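Local coordinates for protein imine reductase (Amycolatopsis orientalis, PDB 5A9S) that probably catalyses the NADPH-dependent reduction of imines to amines, at residues B[222-227]-B[281-286]. Residues are numbered along the deposited sequence; the frame is centred on the assembly and turned at random.
Sequences QAPTID and SYYSVI. Unlike the reference sequence in segment 222-227: Gln222 (reference Glu). With CA (calcium ion), chain E.
Gln222 and Tyr283 bring the two backbones together, their CA atoms 5.7 Å apart. Gln222 ends helix 199-222, and a type I beta turn follows from Ala223 to Ile226. Residues 283-286 of the facing segment are in 3-10 conformation, which continues beyond Ile286. Both belong to the helical C-terminal domain of the reductive aminase type. The beta turn is part of a calcium site: Ala223 O and Ile226 O bind the ion, with Lys220 O, Ala221 O and two waters.

The Gln222 chain bends at chi2 (-66°), which carries its amide across to the loop ahead of the 3-10 segment. There NE2 donates to Ser281 OG at 2.6 Å, nearly in the amide plane. Gln222 OE1 accepts from a water and from Ala235 N, so both ends of the amide are held. The same water accepts from Tyr282 N. Tyr282 OH is hydrogen-bonded to Asn183 ND2 of the neighbouring subunit.

Tyr283 lies against the calcium-binding beta turn, with CE1 3.8 Å from Ala223 CA. Leu186 of the neighbouring subunit also packs on Tyr283. Pro224 makes a CH-pi contact over one face of this ring, its CD 3.5 Å from the centroid of Tyr283 and 7° off the normal.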
ATOM      1  N   GLN B 222      12.149   4.834   4.840  1.00 27.56           N
ATOM      2  CA  GLN B 222      12.219   6.223   4.382  1.00 29.45           C
ATOM      3  C   GLN B 222      11.844   7.232   5.460  1.00 30.77           C
ATOM      4  O   GLN B 222      12.303   8.370   5.399  1.00 27.27           O
ATOM      5  CB  GLN B 222      11.310   6.445   3.158  1.00 29.95           C
ATOM      6  CG  GLN B 222      11.841   5.784   1.884  1.00 31.67           C
ATOM      7  CD  GLN B 222      13.147   6.409   1.414  1.00 34.27           C
ATOM      8  OE1 GLN B 222      14.084   5.719   0.959  1.00 35.76           O
ATOM      9  NE2 GLN B 222      13.228   7.703   1.534  1.00 33.87           N
ATOM     10  N   ALA B 223      10.969   6.854   6.405  1.00 30.71           N
ATOM     11  CA  ALA B 223      10.447   7.830   7.388  1.00 32.55           C
ATOM     12  C   ALA B 223      11.618   8.322   8.242  1.00 35.25           C
ATOM     13  O   ALA B 223      12.288   7.509   8.878  1.00 34.77           O
ATOM     14  CB  ALA B 223       9.391   7.212   8.274  1.00 32.99           C
ATOM     15  N   PRO B 224      11.908   9.630   8.218  1.00 38.97           N
ATOM     16  CA  PRO B 224      13.144  10.069   8.903  1.00 39.09           C
ATOM     17  C   PRO B 224      13.170   9.829  10.430  1.00 35.27           C
ATOM     18  O   PRO B 224      14.234   9.693  11.009  1.00 34.18           O
ATOM     19  CB  PRO B 224      13.251  11.542   8.545  1.00 40.18           C
ATOM     20  CG  PRO B 224      11.881  11.960   8.113  1.00 42.33           C
ATOM     21  CD  PRO B 224      11.250  10.741   7.500  1.00 41.25           C
ATOM     22  N   THR B 225      12.039   9.634  11.076  1.00 34.16           N
ATOM     23  CA  THR B 225      12.079   9.429  12.525  1.00 33.52           C
ATOM     24  C   THR B 225      11.781   8.020  12.938  1.00 36.60           C
ATOM     25  O   THR B 225      11.405   7.805  14.082  1.00 32.19           O
ATOM     26  CB  THR B 225      11.109  10.396  13.224  1.00 37.92           C
ATOM     27  OG1 THR B 225       9.790  10.209  12.701  1.00 39.72           O
ATOM     28  CG2 THR B 225      11.563  11.817  13.009  1.00 35.54           C
ATOM     29  N   ILE B 226      11.892   7.050  12.024  1.00 36.47           N
ATOM     30  CA  ILE B 226      11.803   5.642  12.426  1.00 38.02           C
ATOM     31  C   ILE B 226      13.115   4.956  12.096  1.00 38.47           C
ATOM     32  O   ILE B 226      13.593   5.072  11.006  1.00 34.93           O
ATOM     33  CB  ILE B 226      10.625   4.943  11.757  1.00 42.04           C
ATOM     34  CG1 ILE B 226       9.342   5.563  12.316  1.00 40.03           C
ATOM     35  CG2 ILE B 226      10.682   3.421  12.017  1.00 41.31           C
ATOM     36  CD1 ILE B 226       8.096   5.021  11.707  1.00 46.46           C
ATOM     37  N   ASP B 227      13.686   4.245  13.058  1.00 46.14           N
ATOM     38  CA  ASP B 227      14.952   3.554  12.863  1.00 48.49           C
ATOM     39  C   ASP B 227      14.939   2.235  13.580  1.00 46.20           C
ATOM     40  O   ASP B 227      15.999   1.678  13.685  1.00 68.69           O
ATOM     41  CB  ASP B 227      16.090   4.426  13.383  1.00 43.49           C
ATOM     42  N   SER B 281      16.690  11.749  -0.874  1.00 33.62           N
ATOM     43  CA  SER B 281      15.906  10.599  -0.471  1.00 36.26           C
ATOM     44  C   SER B 281      14.525  10.603  -1.114  1.00 33.71           C
ATOM     45  O   SER B 281      14.009  11.668  -1.472  1.00 33.49           O
ATOM     46  CB  SER B 281      15.765  10.600   1.032  1.00 38.11           C
ATOM     47  OG  SER B 281      15.270   9.346   1.431  1.00 60.18           O
ATOM     48  N   TYR B 282      13.902   9.418  -1.216  1.00 36.31           N
ATOM     49  CA  TYR B 282      12.516   9.336  -1.711  1.00 33.31           C
ATOM     50  C   TYR B 282      11.553  10.194  -0.865  1.00 28.91           C
ATOM     51  O   TYR B 282      10.712  10.916  -1.394  1.00 26.74           O
ATOM     52  CB  TYR B 282      12.001   7.880  -1.762  1.00 35.65           C
ATOM     53  CG  TYR B 282      10.768   7.767  -2.660  1.00 33.80           C
ATOM     54  CD1 TYR B 282       9.491   8.122  -2.224  1.00 31.87           C
ATOM     55  CD2 TYR B 282      10.909   7.354  -3.983  1.00 34.87           C
ATOM     56  CE1 TYR B 282       8.400   8.083  -3.093  1.00 32.52           C
ATOM     57  CE2 TYR B 282       9.829   7.258  -4.833  1.00 29.66           C
ATOM     58  CZ  TYR B 282       8.574   7.639  -4.399  1.00 31.90           C
ATOM     59  OH  TYR B 282       7.507   7.545  -5.282  1.00 28.97           O
ATOM     60  N   TYR B 283      11.736  10.184   0.436  1.00 26.78           N
ATOM     61  CA  TYR B 283      10.819  10.881   1.341  1.00 27.73           C
ATOM     62  C   TYR B 283      10.671  12.362   1.029  1.00 28.62           C
ATOM     63  O   TYR B 283       9.602  12.935   1.261  1.00 26.62           O
ATOM     64  CB  TYR B 283      11.261  10.718   2.773  1.00 30.01           C
ATOM     65  CG  TYR B 283      10.122  10.941   3.767  1.00 30.60           C
ATOM     66  CD1 TYR B 283       9.336   9.866   4.181  1.00 28.43           C
ATOM     67  CD2 TYR B 283       9.913  12.182   4.362  1.00 26.80           C
ATOM     68  CE1 TYR B 283       8.317  10.049   5.081  1.00 28.24           C
ATOM     69  CE2 TYR B 283       8.885  12.375   5.287  1.00 27.87           C
ATOM     70  CZ  TYR B 283       8.080  11.313   5.611  1.00 28.61           C
ATOM     71  OH  TYR B 283       7.085  11.452   6.539  1.00 30.51           O
ATOM     72  N   SER B 284      11.729  12.965   0.463  1.00 27.57           N
ATOM     73  CA  SER B 284      11.755  14.377   0.176  1.00 26.90           C
ATOM     74  C   SER B 284      10.735  14.808  -0.886  1.00 27.43           C
ATOM     75  O   SER B 284      10.357  15.980  -0.931  1.00 31.37           O
ATOM     76  CB  SER B 284      13.185  14.845  -0.164  1.00 26.67           C
ATOM     77  OG  SER B 284      13.595  14.351  -1.420  1.00 29.04           O
ATOM     78  N   VAL B 285      10.229  13.871  -1.677  1.00 25.89           N
ATOM     79  CA  VAL B 285       9.011  14.104  -2.441  1.00 28.21           C
ATOM     80  C   VAL B 285       7.924  14.906  -1.631  1.00 28.48           C
ATOM     81  O   VAL B 285       7.231  15.785  -2.167  1.00 27.72           O
ATOM     82  CB  VAL B 285       8.400  12.782  -2.952  1.00 32.01           C
ATOM     83  CG1 VAL B 285       7.021  13.011  -3.562  1.00 37.20           C
ATOM     84  CG2 VAL B 285       9.291  12.158  -4.005  1.00 32.75           C
ATOM     85  N   ILE B 286       7.816  14.611  -0.348  1.00 28.49           N
ATOM     86  CA  ILE B 286       6.804  15.257   0.528  1.00 26.85           C
ATOM     87  C   ILE B 286       6.872  16.783   0.572  1.00 27.58           C
ATOM     88  O   ILE B 286       5.844  17.435   0.642  1.00 29.10           O
ATOM     89  CB  ILE B 286       6.886  14.681   1.951  1.00 24.88           C
ATOM     90  CG1 ILE B 286       5.552  14.912   2.677  1.00 26.70           C
ATOM     91  CG2 ILE B 286       8.068  15.246   2.751  1.00 25.37           C
ATOM     92  CD1 ILE B 286       5.515  14.281   4.058  1.00 28.01           C
TER
HETATM   93 CA    CA E 500      13.517   5.436   8.748  1.00 57.88          CA
HETATM   94  O   HOH W   1      15.424   7.248  -0.513  1.00 31.28           O
HETATM   95  O   HOH W   2      15.775   6.837   8.593  1.00 39.39           O
HETATM   96  O   HOH W   3      15.159   3.226   8.886  1.00 39.47           O